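Local coordinates for beta-N-acetylglucosaminidase-like protein Glycoside hydrolase family 20 (Flavobacterium johnsoniae, PDB 6YHH) that probably releases terminal N-acetylglucosamine from chitin-derived oligosaccharides, acting as a beta-N-acetylhexosaminidase (chitobiase) of glycoside hydrolase family 20, at residues A[49-54]-A[498-503]; A[167-172]-A[463-468]; A[493-498]-A[503-508]; A[510-515]-A[557-562]. All coordinates share one frame; numbering follows the deposited sequence.

Contact 1: residues A[49-54]-A[498-503]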
loop_
_atom_site.group_PDB
_atom_site.type_symbol
_atom_site.label_atom_id
_atom_site.label_comp_id
_atom_site.label_asym_id
_atom_site.label_seq_id
_atom_site.Cartn_x
_atom_site.Cartn_y
_atom_site.Cartn_z
ATOM N N LEU A 49 -2.686 8.414 19.576
ATOM C CA LEU A 49 -3.885 9.258 19.556
ATOM C C LEU A 49 -4.561 9.222 18.183
ATOM O O LEU A 49 -5.775 9.064 18.090
ATOM C CB LEU A 49 -3.508 10.665 19.978
ATOM C CG LEU A 49 -4.682 11.610 20.211
ATOM C CD1 LEU A 49 -5.451 11.096 21.393
ATOM C CD2 LEU A 49 -4.206 13.027 20.503
ATOM N N ARG A 50 -3.762 9.333 17.124
ATOM C CA ARG A 50 -4.273 9.194 15.774
ATOM C C ARG A 50 -4.944 7.858 15.553
ATOM O O ARG A 50 -6.063 7.774 15.008
ATOM C CB ARG A 50 -3.203 9.419 14.715
ATOM C CG ARG A 50 -2.545 10.799 14.668
ATOM C CD ARG A 50 -3.560 11.844 14.137
ATOM N NE ARG A 50 -4.445 12.363 15.145
ATOM C CZ ARG A 50 -4.133 13.268 16.081
ATOM N NH1 ARG A 50 -2.865 13.716 16.173
ATOM N NH2 ARG A 50 -5.059 13.670 16.913
ATOM N N ARG A 51 -4.296 6.774 16.018
ATOM C CA ARG A 51 -4.875 5.466 15.832
ATOM C C ARG A 51 -6.183 5.297 16.629
ATOM O O ARG A 51 -7.191 4.780 16.126
ATOM C CB ARG A 51 -3.886 4.375 16.204
ATOM C CG ARG A 51 -2.737 4.298 15.233
ATOM C CD ARG A 51 -1.526 3.593 15.776
ATOM N NE ARG A 51 -1.741 2.220 16.102
ATOM C CZ ARG A 51 -0.950 1.486 16.885
ATOM N NH1 ARG A 51 0.040 2.052 17.533
ATOM N NH2 ARG A 51 -1.198 0.181 17.051
ATOM N N LEU A 52 -6.163 5.738 17.863
ATOM C CA LEU A 52 -7.370 5.685 18.676
ATOM C C LEU A 52 -8.534 6.436 18.066
ATOM O O LEU A 52 -9.654 5.962 18.070
ATOM C CB LEU A 52 -7.032 6.222 20.090
ATOM C CG LEU A 52 -8.154 6.141 21.090
ATOM C CD1 LEU A 52 -8.657 4.705 21.291
ATOM C CD2 LEU A 52 -7.766 6.774 22.418
ATOM N N ASP A 53 -8.253 7.620 17.550
ATOM C CA ASP A 53 -9.277 8.439 16.886
ATOM C C ASP A 53 -9.800 7.735 15.659
ATOM O O ASP A 53 -11.002 7.743 15.364
ATOM C CB ASP A 53 -8.719 9.807 16.524
ATOM C CG ASP A 53 -9.793 10.949 16.635
ATOM O OD1 ASP A 53 -10.958 10.699 16.925
ATOM O OD2 ASP A 53 -9.339 12.092 16.442
ATOM N N GLY A 54 -8.896 7.095 14.897
ATOM C CA GLY A 54 -9.361 6.378 13.713
ATOM C C GLY A 54 -10.361 5.258 14.036
ATOM O O GLY A 54 -11.233 4.928 13.256
ATOM N N LEU A 498 -4.196 -4.446 12.917
ATOM C CA LEU A 498 -2.980 -4.129 12.195
ATOM C C LEU A 498 -3.276 -3.402 10.873
ATOM O O LEU A 498 -2.376 -2.706 10.351
ATOM C CB LEU A 498 -2.125 -5.393 11.944
ATOM C CG LEU A 498 -1.520 -6.126 13.109
ATOM C CD1 LEU A 498 -0.937 -7.448 12.647
ATOM C CD2 LEU A 498 -0.421 -5.270 13.734
ATOM N N GLU A 499 -4.500 -3.506 10.355
ATOM C CA GLU A 499 -4.783 -2.867 9.067
ATOM C C GLU A 499 -4.658 -1.375 9.117
ATOM O O GLU A 499 -4.373 -0.731 8.100
ATOM C CB GLU A 499 -6.165 -3.217 8.550
ATOM C CG GLU A 499 -6.361 -4.667 8.103
ATOM C CD GLU A 499 -7.606 -4.849 7.307
ATOM O OE1 GLU A 499 -8.675 -4.567 7.833
ATOM O OE2 GLU A 499 -7.432 -5.141 6.093
ATOM N N GLU A 500 -4.849 -0.782 10.303
ATOM C CA GLU A 500 -4.680 0.651 10.404
ATOM C C GLU A 500 -3.263 1.125 10.183
ATOM O O GLU A 500 -3.063 2.304 9.972
ATOM C CB GLU A 500 -5.217 1.182 11.749
ATOM C CG GLU A 500 -4.277 0.890 12.911
ATOM C CD GLU A 500 -4.893 1.028 14.305
ATOM O OE1 GLU A 500 -6.133 1.153 14.417
ATOM O OE2 GLU A 500 -4.080 0.937 15.259
ATOM N N LEU A 501 -2.311 0.216 10.252
ATOM C CA LEU A 501 -0.917 0.538 10.048
ATOM C C LEU A 501 -0.507 0.262 8.570
ATOM O O LEU A 501 0.660 0.385 8.208
ATOM C CB LEU A 501 -0.070 -0.373 10.972
ATOM C CG LEU A 501 -0.416 -0.220 12.451
ATOM C CD1 LEU A 501 0.356 -1.244 13.297
ATOM C CD2 LEU A 501 -0.259 1.192 12.948
ATOM N N GLY A 502 -1.472 -0.040 7.717
ATOM C CA GLY A 502 -1.224 -0.272 6.292
ATOM C C GLY A 502 -0.961 -1.704 5.926
ATOM O O GLY A 502 -0.742 -2.025 4.746
ATOM N N LEU A 503 -0.966 -2.606 6.897
ATOM C CA LEU A 503 -0.649 -4.005 6.565
ATOM C C LEU A 503 -1.670 -4.580 5.603
ATOM O O LEU A 503 -2.881 -4.320 5.690
ATOM C CB LEU A 503 -0.561 -4.895 7.873
ATOM C CG LEU A 503 0.781 -4.863 8.637
ATOM C CD1 LEU A 503 2.068 -4.987 7.913
ATOM C CD2 LEU A 503 0.941 -3.453 9.194
HETATM O O HOH W 1 -7.012 3.739 13.647
HETATM O O HOH W 2 -2.744 -2.003 15.623
#
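Arg-51 and Glu-500 tie helix 40-56, in the family 20 domain 2 region, to the loop between helices 484-497 and 507-517 through one nearly straight salt bridge, in which Arg-51 NE donates to Glu-500 OE2 at 2.8 Å with an N-H...O angle of 172°. The oxygen lies close to the guanidinium plane but is met on its anti side and from well out of the carboxylate plane, and the two planar groups stand almost perpendicular, 84° apart. Arg-51 bends at its third torsion (chi3 63°), bringing NE rather than the terminal nitrogens against the acid. Glu-500 CG sits between its backbone N and carbonyl carbon, and the chain then runs extended to put OE2 at the guanidinium edge. Water reinforces the pair: one molecule accepts from Arg-51 NH2 at 3.0 Å and donates to Glu-500 OE2, and another donates to both Arg-51 O and Glu-500 OE1. Over one face of the guanidinium sits Leu-501, its CD2 3.6 Å from Arg-51 NE. Each charge also has a second partner, Glu-118 for Arg-51 and Arg-55 for Glu-500. Replacing Arg-51 by an alanine would probably cost Glu-500 OE2 its straight bond, leaving Arg-55 to pair with the acid, and deprive Leu-501 CD2 of the flat group it lies against. Helix 40-56, backed by helix 110-123 through Leu-121, thus meets the 3-10 turn, and Leu-501 rests on Ala-172 of helix 160-172.

Contact 2: residues A[167-172]-A[463-468]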
loop_
_atom_site.group_PDB
_atom_site.type_symbol
_atom_site.label_atom_id
_atom_site.label_comp_id
_atom_site.label_asym_id
_atom_site.label_seq_id
_atom_site.Cartn_x
_atom_site.Cartn_y
_atom_site.Cartn_z
ATOM N N LEU A 167 7.677 -2.347 10.425
ATOM C CA LEU A 167 8.218 -1.825 11.658
ATOM C C LEU A 167 7.060 -1.375 12.542
ATOM O O LEU A 167 7.070 -1.636 13.768
ATOM C CB LEU A 167 9.179 -0.650 11.374
ATOM C CG LEU A 167 10.509 -1.128 10.830
ATOM C CD1 LEU A 167 11.350 0.037 10.222
ATOM C CD2 LEU A 167 11.315 -1.917 11.849
ATOM N N ASP A 168 6.018 -0.725 11.984
ATOM C CA ASP A 168 4.849 -0.384 12.824
ATOM C C ASP A 168 4.195 -1.639 13.391
ATOM O O ASP A 168 3.764 -1.625 14.561
ATOM C CB ASP A 168 3.836 0.432 12.028
ATOM C CG ASP A 168 4.338 1.861 11.748
ATOM O OD1 ASP A 168 4.602 2.566 12.758
ATOM O OD2 ASP A 168 4.417 2.244 10.607
ATOM N N ALA A 169 4.086 -2.690 12.583
ATOM C CA ALA A 169 3.428 -3.912 13.040
ATOM C C ALA A 169 4.264 -4.547 14.206
ATOM O O ALA A 169 3.706 -5.123 15.182
ATOM C CB ALA A 169 3.228 -4.908 11.932
ATOM N N LEU A 170 5.575 -4.538 14.040
ATOM C CA LEU A 170 6.503 -5.083 15.080
ATOM C C LEU A 170 6.243 -4.319 16.409
ATOM O O LEU A 170 5.993 -4.943 17.417
ATOM C CB LEU A 170 7.981 -4.943 14.721
ATOM C CG LEU A 170 8.489 -5.908 13.640
ATOM C CD1 LEU A 170 10.004 -5.785 13.545
ATOM C CD2 LEU A 170 8.048 -7.305 13.648
ATOM N N ALA A 171 6.183 -3.005 16.328
ATOM C CA ALA A 171 5.882 -2.258 17.564
ATOM C C ALA A 171 4.547 -2.598 18.138
ATOM O O ALA A 171 4.390 -2.691 19.343
ATOM C CB ALA A 171 6.083 -0.755 17.370
ATOM N N ALA A 172 3.545 -2.754 17.285
ATOM C CA ALA A 172 2.213 -3.086 17.723
ATOM C C ALA A 172 2.164 -4.377 18.486
ATOM O O ALA A 172 1.303 -4.566 19.408
ATOM C CB ALA A 172 1.300 -3.162 16.507
ATOM N N ARG A 463 1.872 -13.330 4.232
ATOM C CA ARG A 463 2.741 -14.413 4.758
ATOM C C ARG A 463 3.168 -14.118 6.213
ATOM O O ARG A 463 3.166 -15.006 7.103
ATOM C CB ARG A 463 3.948 -14.605 3.812
ATOM C CG ARG A 463 3.634 -15.563 2.654
ATOM C CD ARG A 463 2.423 -15.232 1.808
ATOM N NE ARG A 463 2.129 -16.325 0.876
ATOM C CZ ARG A 463 0.884 -16.710 0.556
ATOM N NH1 ARG A 463 -0.182 -15.981 0.914
ATOM N NH2 ARG A 463 0.714 -17.804 -0.227
ATOM N N VAL A 464 3.580 -12.891 6.490
ATOM C CA VAL A 464 4.088 -12.529 7.839
ATOM C C VAL A 464 2.990 -12.513 8.893
ATOM O O VAL A 464 3.213 -13.010 9.998
ATOM C CB VAL A 464 4.854 -11.196 7.802
ATOM C CG1 VAL A 464 5.387 -10.810 9.167
ATOM C CG2 VAL A 464 6.002 -11.365 6.838
ATOM N N TRP A 465 1.845 -11.953 8.557
ATOM C CA TRP A 465 0.735 -11.645 9.509
ATOM C C TRP A 465 -0.480 -12.425 9.132
ATOM O O TRP A 465 -0.819 -12.520 7.928
ATOM C CB TRP A 465 0.434 -10.138 9.478
ATOM C CG TRP A 465 1.698 -9.304 9.717
ATOM C CD1 TRP A 465 2.448 -8.592 8.775
ATOM C CD2 TRP A 465 2.399 -9.150 10.969
ATOM N NE1 TRP A 465 3.561 -8.049 9.394
ATOM C CE2 TRP A 465 3.540 -8.373 10.733
ATOM C CE3 TRP A 465 2.185 -9.672 12.288
ATOM C CZ2 TRP A 465 4.460 -8.092 11.721
ATOM C CZ3 TRP A 465 3.084 -9.350 13.282
ATOM C CH2 TRP A 465 4.248 -8.571 12.979
ATOM N N PRO A 466 -1.226 -12.979 10.124
ATOM C CA PRO A 466 -1.036 -12.721 11.531
ATOM C C PRO A 466 -0.171 -13.726 12.272
ATOM O O PRO A 466 -0.032 -13.622 13.514
ATOM C CB PRO A 466 -2.456 -12.790 12.082
ATOM C CG PRO A 466 -3.056 -13.898 11.240
ATOM C CD PRO A 466 -2.470 -13.683 9.854
ATOM N N ARG A 467 0.460 -14.674 11.622
ATOM C CA ARG A 467 1.244 -15.656 12.338
ATOM C C ARG A 467 2.370 -15.086 13.176
ATOM O O ARG A 467 2.670 -15.634 14.273
ATOM C CB ARG A 467 1.748 -16.816 11.463
ATOM C CG ARG A 467 0.631 -17.705 10.881
ATOM C CD ARG A 467 1.035 -18.838 9.934
ATOM N NE ARG A 467 1.609 -18.193 8.736
ATOM C CZ ARG A 467 2.652 -18.610 8.073
ATOM N NH1 ARG A 467 3.191 -19.781 8.308
ATOM N NH2 ARG A 467 3.166 -17.813 7.140
ATOM N N THR A 468 3.040 -14.035 12.718
ATOM C CA THR A 468 4.106 -13.445 13.486
ATOM C C THR A 468 3.607 -12.803 14.805
ATOM O O THR A 468 4.371 -12.639 15.732
ATOM C CB THR A 468 4.913 -12.500 12.607
ATOM O OG1 THR A 468 5.400 -13.323 11.514
ATOM C CG2 THR A 468 6.053 -11.862 13.366
#
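Trp-465 turns its indole toward Ala-169 and Leu-170 by placing CG beside its own backbone N and opposite the carbonyl carbon (chi1 -53°), with chi2 near 104° turning the six-membered ring toward Ala-169. Leu-170 uses the same kind of first torsion (chi1 -74°), which carries CD2 to the rim of the indole. The two contacts differ in character. Ala-169 CB comes in obliquely near the rim of the six-membered ring, 3.4 Å from Trp-465 CZ2 and 3.7 Å from CE2, a close fit. Leu-170 CD2 lies at the ring edge, 4.1 Å from Trp-465 CH2, and the two side chains run roughly at right angles. The indole is also backed by its own segment, where Val-464 CG1 and Thr-468 CB lie across the indole from Ala-169, near its rim. These neighbours are held by a compact bend: the chain leaves helix 460-464 at Trp-465, passes a cis peptide into Pro-466, which occupies the N-cap position, and enters helix 467-476. Val-464 O receives two bonds there, from Thr-468 OG1 at 2.7 Å and from Thr-468 N at 2.9 Å. In the TIM barrel, helix 160-172 crosses between parallel strands 146-152 and 177-184, while the bend follows strand 443-450, which pairs with 146-152 to close the ring. Leu-170 and Val-464 both reach Leu-149 of strand 146-152, and helix 210-222 packs on the flank of helix 160-172 at Leu-167.

Contact 3: residues A[493-498]-A[503-508]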
loop_
_atom_site.group_PDB
_atom_site.type_symbol
_atom_site.label_atom_id
_atom_site.label_comp_id
_atom_site.label_asym_id
_atom_site.label_seq_id
_atom_site.Cartn_x
_atom_site.Cartn_y
_atom_site.Cartn_z
ATOM N N SER A 493 -8.876 -10.167 16.330
ATOM C CA SER A 493 -8.932 -8.716 16.442
ATOM C C SER A 493 -7.562 -8.057 16.329
ATOM O O SER A 493 -7.454 -6.960 15.793
ATOM C CB SER A 493 -9.624 -8.262 17.743
ATOM O OG SER A 493 -8.915 -8.697 18.861
ATOM N N VAL A 494 -6.527 -8.723 16.800
ATOM C CA VAL A 494 -5.157 -8.229 16.633
ATOM C C VAL A 494 -4.843 -8.092 15.134
ATOM O O VAL A 494 -4.320 -7.042 14.697
ATOM C CB VAL A 494 -4.183 -9.220 17.325
ATOM C CG1 VAL A 494 -2.745 -8.843 17.044
ATOM C CG2 VAL A 494 -4.389 -9.241 18.847
ATOM N N SER A 495 -5.176 -9.114 14.368
ATOM C CA SER A 495 -4.906 -9.096 12.938
ATOM C C SER A 495 -5.692 -7.976 12.219
ATOM O O SER A 495 -5.147 -7.243 11.382
ATOM C CB SER A 495 -5.282 -10.448 12.344
ATOM O OG SER A 495 -4.975 -10.490 10.934
ATOM N N PHE A 496 -6.970 -7.835 12.578
ATOM C CA PHE A 496 -7.792 -6.751 12.070
ATOM C C PHE A 496 -7.212 -5.388 12.363
ATOM O O PHE A 496 -7.055 -4.560 11.441
ATOM C CB PHE A 496 -9.154 -6.940 12.663
ATOM C CG PHE A 496 -9.995 -5.709 12.863
ATOM C CD1 PHE A 496 -10.322 -4.896 11.821
ATOM C CD2 PHE A 496 -10.625 -5.493 14.076
ATOM C CE1 PHE A 496 -11.100 -3.791 11.997
ATOM C CE2 PHE A 496 -11.474 -4.391 14.300
ATOM C CZ PHE A 496 -11.748 -3.553 13.221
ATOM N N ARG A 497 -6.814 -5.135 13.609
ATOM C CA ARG A 497 -6.317 -3.803 13.972
ATOM C C ARG A 497 -4.985 -3.436 13.349
ATOM O O ARG A 497 -4.649 -2.270 13.217
ATOM C CB ARG A 497 -6.382 -3.594 15.475
ATOM C CG ARG A 497 -7.809 -3.508 16.005
ATOM C CD ARG A 497 -8.633 -2.350 15.396
ATOM N NE ARG A 497 -9.925 -2.212 16.122
ATOM C CZ ARG A 497 -10.883 -1.383 15.721
ATOM N NH1 ARG A 497 -10.697 -0.620 14.639
ATOM N NH2 ARG A 497 -12.057 -1.339 16.351
ATOM N N LEU A 498 -4.196 -4.446 12.917
ATOM C CA LEU A 498 -2.980 -4.129 12.195
ATOM C C LEU A 498 -3.276 -3.402 10.873
ATOM O O LEU A 498 -2.376 -2.706 10.351
ATOM C CB LEU A 498 -2.125 -5.393 11.944
ATOM C CG LEU A 498 -1.520 -6.126 13.109
ATOM C CD1 LEU A 498 -0.937 -7.448 12.647
ATOM C CD2 LEU A 498 -0.421 -5.270 13.734
ATOM N N LEU A 503 -0.966 -2.606 6.897
ATOM C CA LEU A 503 -0.649 -4.005 6.565
ATOM C C LEU A 503 -1.670 -4.580 5.603
ATOM O O LEU A 503 -2.881 -4.320 5.690
ATOM C CB LEU A 503 -0.561 -4.895 7.873
ATOM C CG LEU A 503 0.781 -4.863 8.637
ATOM C CD1 LEU A 503 2.068 -4.987 7.913
ATOM C CD2 LEU A 503 0.941 -3.453 9.194
ATOM N N THR A 504 -1.223 -5.367 4.642
ATOM C CA THR A 504 -2.033 -5.694 3.460
ATOM C C THR A 504 -2.518 -7.110 3.508
ATOM O O THR A 504 -3.052 -7.613 2.527
ATOM C CB THR A 504 -1.238 -5.585 2.152
ATOM O OG1 THR A 504 -0.205 -6.593 2.067
ATOM C CG2 THR A 504 -0.552 -4.221 1.987
ATOM N N HIS A 505 -2.327 -7.793 4.631
ATOM C CA HIS A 505 -2.620 -9.239 4.662
ATOM C C HIS A 505 -4.058 -9.615 4.254
ATOM O O HIS A 505 -4.275 -10.580 3.533
ATOM C CB HIS A 505 -2.260 -9.866 5.997
ATOM C CG HIS A 505 -2.813 -9.155 7.179
ATOM N ND1 HIS A 505 -2.524 -7.834 7.443
ATOM C CD2 HIS A 505 -3.595 -9.583 8.203
ATOM C CE1 HIS A 505 -3.174 -7.461 8.527
ATOM N NE2 HIS A 505 -3.769 -8.527 9.052
ATOM N N ILE A 506 -5.023 -8.835 4.667
ATOM C CA ILE A 506 -6.432 -9.089 4.348
ATOM C C ILE A 506 -6.752 -8.438 2.997
ATOM O O ILE A 506 -7.357 -9.068 2.096
ATOM C CB ILE A 506 -7.374 -8.556 5.474
ATOM C CG1 ILE A 506 -7.023 -9.232 6.818
ATOM C CG2 ILE A 506 -8.812 -8.885 5.139
ATOM C CD1 ILE A 506 -7.552 -8.509 8.026
ATOM N N LYS A 507 -6.399 -7.167 2.817
ATOM C CA LYS A 507 -6.919 -6.406 1.659
ATOM C C LYS A 507 -6.299 -6.804 0.318
ATOM O O LYS A 507 -6.991 -6.778 -0.715
ATOM C CB LYS A 507 -6.791 -4.875 1.912
ATOM C CG LYS A 507 -5.395 -4.300 1.881
ATOM C CD LYS A 507 -5.371 -2.885 2.402
ATOM C CE LYS A 507 -4.037 -2.254 2.247
ATOM N NZ LYS A 507 -3.945 -0.908 2.944
ATOM N N ASN A 508 -5.010 -7.175 0.307
ATOM C CA ASN A 508 -4.387 -7.538 -0.940
ATOM C C ASN A 508 -4.924 -8.893 -1.443
ATOM O O ASN A 508 -4.825 -9.189 -2.623
ATOM C CB ASN A 508 -2.839 -7.522 -0.843
ATOM C CG ASN A 508 -2.231 -6.156 -1.090
ATOM O OD1 ASN A 508 -0.930 -5.999 -1.192
ATOM N ND2 ASN A 508 -3.071 -5.162 -1.178
#
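His-505 points its NE2 at the last turn of the preceding helix and donates to Ser-495 O at 3.0 Å, with an N-H...O angle of 141°. The carbonyl oxygen lies almost in the imidazole plane, but the donor stands well above the carbonyl plane, 46° out of it. A second, weak bond runs from the same His-505 NE2 to Ser-495 OG at the ring edge, so one N-H is shared between two oxygens of a single residue. The hydroxyl can take part because OG is anti to the backbone N (chi1 -178°) and projects to the same imidazole corner. Lying near the C-terminal end of helix 484-497, this carbonyl may carry extra negative charge that would favour the donor. A phenylalanine in place of His-505 would probably leave this buried serine oxygen pair without its imidazole donor and set the hydroxyl free to turn. The setting is a short connection between consecutive helices, 484-497 and 507-517, in which a 3-10 turn and Gly-502, with positive phi, turn the chain into a new direction, so that the loop before the second helix folds back on the last turns of the first. Packing fills in around the ring. Leu-498 CB approaches His-505 CE1 at 4.1 Å, and Leu-503 folds back so that its CD2 lies 3.6 Å from Leu-498 O, with the two CB atoms 4.4 Å apart. Farther out, Ile-506 CD1 reaches Ser-495 O at 4.3 Å, and Arg-514 of the second subunit packs on Ile-506.

Contact 4: residues A[510-515]-A[557-562]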
loop_
_atom_site.group_PDB
_atom_site.type_symbol
_atom_site.label_atom_id
_atom_site.label_comp_id
_atom_site.label_asym_id
_atom_site.label_seq_id
_atom_site.Cartn_x
_atom_site.Cartn_y
_atom_site.Cartn_z
ATOM N N ALA A 510 -8.013 -9.625 -1.735
ATOM C CA ALA A 510 -9.155 -9.329 -2.655
ATOM C C ALA A 510 -8.683 -8.841 -4.016
ATOM O O ALA A 510 -9.338 -9.080 -5.009
ATOM C CB ALA A 510 -10.117 -8.282 -2.056
ATOM N N VAL A 511 -7.568 -8.128 -4.093
ATOM C CA VAL A 511 -6.980 -7.749 -5.294
ATOM C C VAL A 511 -6.631 -8.975 -6.150
ATOM O O VAL A 511 -6.912 -9.032 -7.373
ATOM C CB VAL A 511 -5.682 -6.962 -5.078
ATOM C CG1 VAL A 511 -5.010 -6.669 -6.401
ATOM C CG2 VAL A 511 -5.989 -5.679 -4.296
ATOM N N ILE A 512 -5.989 -9.948 -5.508
ATOM C CA ILE A 512 -5.628 -11.204 -6.187
ATOM C C ILE A 512 -6.884 -11.935 -6.653
ATOM O O ILE A 512 -6.941 -12.401 -7.785
ATOM C CB ILE A 512 -4.762 -12.093 -5.305
ATOM C CG1 ILE A 512 -3.376 -11.402 -5.155
ATOM C CG2 ILE A 512 -4.546 -13.452 -5.923
ATOM C CD1 ILE A 512 -2.598 -11.938 -3.967
ATOM N N LEU A 513 -7.917 -11.953 -5.826
ATOM C CA LEU A 513 -9.145 -12.688 -6.180
ATOM C C LEU A 513 -9.834 -11.995 -7.376
ATOM O O LEU A 513 -10.330 -12.648 -8.261
ATOM C CB LEU A 513 -10.073 -12.835 -5.016
ATOM C CG LEU A 513 -9.475 -13.745 -3.994
ATOM C CD1 LEU A 513 -10.477 -13.771 -2.846
ATOM C CD2 LEU A 513 -9.126 -15.158 -4.389
ATOM N N ARG A 514 -9.811 -10.658 -7.402
ATOM C CA ARG A 514 -10.358 -9.928 -8.596
ATOM C C ARG A 514 -9.573 -10.243 -9.846
ATOM O O ARG A 514 -10.174 -10.494 -10.927
ATOM C CB ARG A 514 -10.458 -8.434 -8.343
ATOM C CG ARG A 514 -11.690 -8.058 -7.501
ATOM C CD ARG A 514 -11.788 -6.524 -7.379
ATOM N NE ARG A 514 -10.792 -5.917 -6.475
ATOM C CZ ARG A 514 -10.873 -5.824 -5.150
ATOM N NH1 ARG A 514 -11.870 -6.371 -4.488
ATOM N NH2 ARG A 514 -9.892 -5.258 -4.473
ATOM N N ASN A 515 -8.260 -10.330 -9.737
ATOM C CA ASN A 515 -7.444 -10.722 -10.882
ATOM C C ASN A 515 -7.862 -12.136 -11.364
ATOM O O ASN A 515 -8.053 -12.367 -12.553
ATOM C CB ASN A 515 -5.965 -10.703 -10.484
ATOM C CG ASN A 515 -5.104 -11.131 -11.645
ATOM O OD1 ASN A 515 -5.153 -10.508 -12.706
ATOM N ND2 ASN A 515 -4.301 -12.203 -11.444
ATOM N N ALA A 557 -2.831 -19.634 -5.208
ATOM C CA ALA A 557 -1.996 -19.946 -4.043
ATOM C C ALA A 557 -1.576 -18.699 -3.253
ATOM O O ALA A 557 -1.446 -18.750 -2.036
ATOM C CB ALA A 557 -0.763 -20.721 -4.444
ATOM N N ASP A 558 -1.429 -17.582 -3.986
ATOM C CA ASP A 558 -1.032 -16.309 -3.393
ATOM C C ASP A 558 -2.122 -15.659 -2.586
ATOM O O ASP A 558 -1.818 -14.871 -1.727
ATOM C CB ASP A 558 -0.518 -15.400 -4.504
ATOM C CG ASP A 558 0.522 -16.105 -5.286
ATOM O OD1 ASP A 558 1.567 -16.461 -4.644
ATOM O OD2 ASP A 558 0.352 -16.347 -6.484
ATOM N N ALA A 559 -3.396 -16.034 -2.811
ATOM C CA ALA A 559 -4.530 -15.606 -2.001
ATOM C C ALA A 559 -4.849 -16.485 -0.844
ATOM O O ALA A 559 -5.574 -16.085 0.068
ATOM C CB ALA A 559 -5.773 -15.541 -2.930
ATOM N N CYS A 560 -4.215 -17.665 -0.787
ATOM C CA CYS A 560 -4.447 -18.587 0.311
ATOM C C CYS A 560 -3.380 -18.512 1.423
ATOM O O CYS A 560 -2.210 -18.064 1.188
ATOM C CB CYS A 560 -4.517 -20.042 -0.188
ATOM S SG CYS A 560 -5.885 -20.350 -1.307
ATOM N N THR A 561 -3.828 -18.907 2.641
ATOM C CA THR A 561 -2.959 -18.890 3.802
ATOM C C THR A 561 -3.142 -20.136 4.617
ATOM O O THR A 561 -4.171 -20.770 4.472
ATOM C CB THR A 561 -3.253 -17.632 4.656
ATOM O OG1 THR A 561 -4.678 -17.446 4.764
ATOM C CG2 THR A 561 -2.736 -16.412 3.934
ATOM N N PRO A 562 -2.220 -20.479 5.548
ATOM C CA PRO A 562 -2.491 -21.595 6.491
ATOM C C PRO A 562 -3.621 -21.265 7.450
ATOM O O PRO A 562 -4.132 -20.152 7.459
ATOM C CB PRO A 562 -1.192 -21.728 7.302
ATOM C CG PRO A 562 -0.255 -20.692 6.752
ATOM C CD PRO A 562 -0.968 -19.786 5.853
#
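Ala-559 sets its methyl against two branched side chains of helix 507-517, with Leu-513 CD2 at 3.7 Å and Ile-512 CG2 at 3.9 Å from Ala-559 CB. Such a small residue lets the backbones come close, with the CA atoms of Ile-512 and Ala-559 6.2 Å apart. The two arms of Ile-512 divide the work: CG2 is anti to the backbone N and faces the alanine, while CG1, anti to the carbonyl carbon (chi1 -69°), sends CD1 to 3.8 Å from Asp-558 O. The Asp-558 carboxylate takes no share in this apolar packing; it forms a salt bridge with Arg-540 and accepts from Leu-555 N. This is plain helix packing, in which helix 507-517 meets the short, weakly bonded helix about 556-559, after which the chain becomes extended. Helix 523-529 covers Leu-513 from a further direction. On the looser side, Val-511, Arg-514 and Asn-515 are partly exposed and serve the dimer instead: Arg-514 NE pairs with Glu-499 of the second subunit, and Asn-515 bonds to Arg-497 and Gly-54 of that chain, while its ND2 also reaches Thr-554 O within its own chain.

How the contacts relate
Neighbouring contacts hand residues on to one another. Contacts 1 and 3, with centres 11 Å apart, share Leu-498 and Leu-503, and both leucines also touch Trp-465 of contact 2, whose centre lies 9 Å from that of contact 3. Contact 4 follows along helix 507-517, its centre 14 Å from that of contact 3; it is tied to contact 2 by Arg-463, whose NH1 lies 2.9 Å from Cys-560 O, a probable hydrogen bond. Contacts 1 and 4 do not touch each other. All four lie away from Glu-317, the predicted proton donor; contacts 1, 3 and 4 touch the second subunit, contact 2 does not.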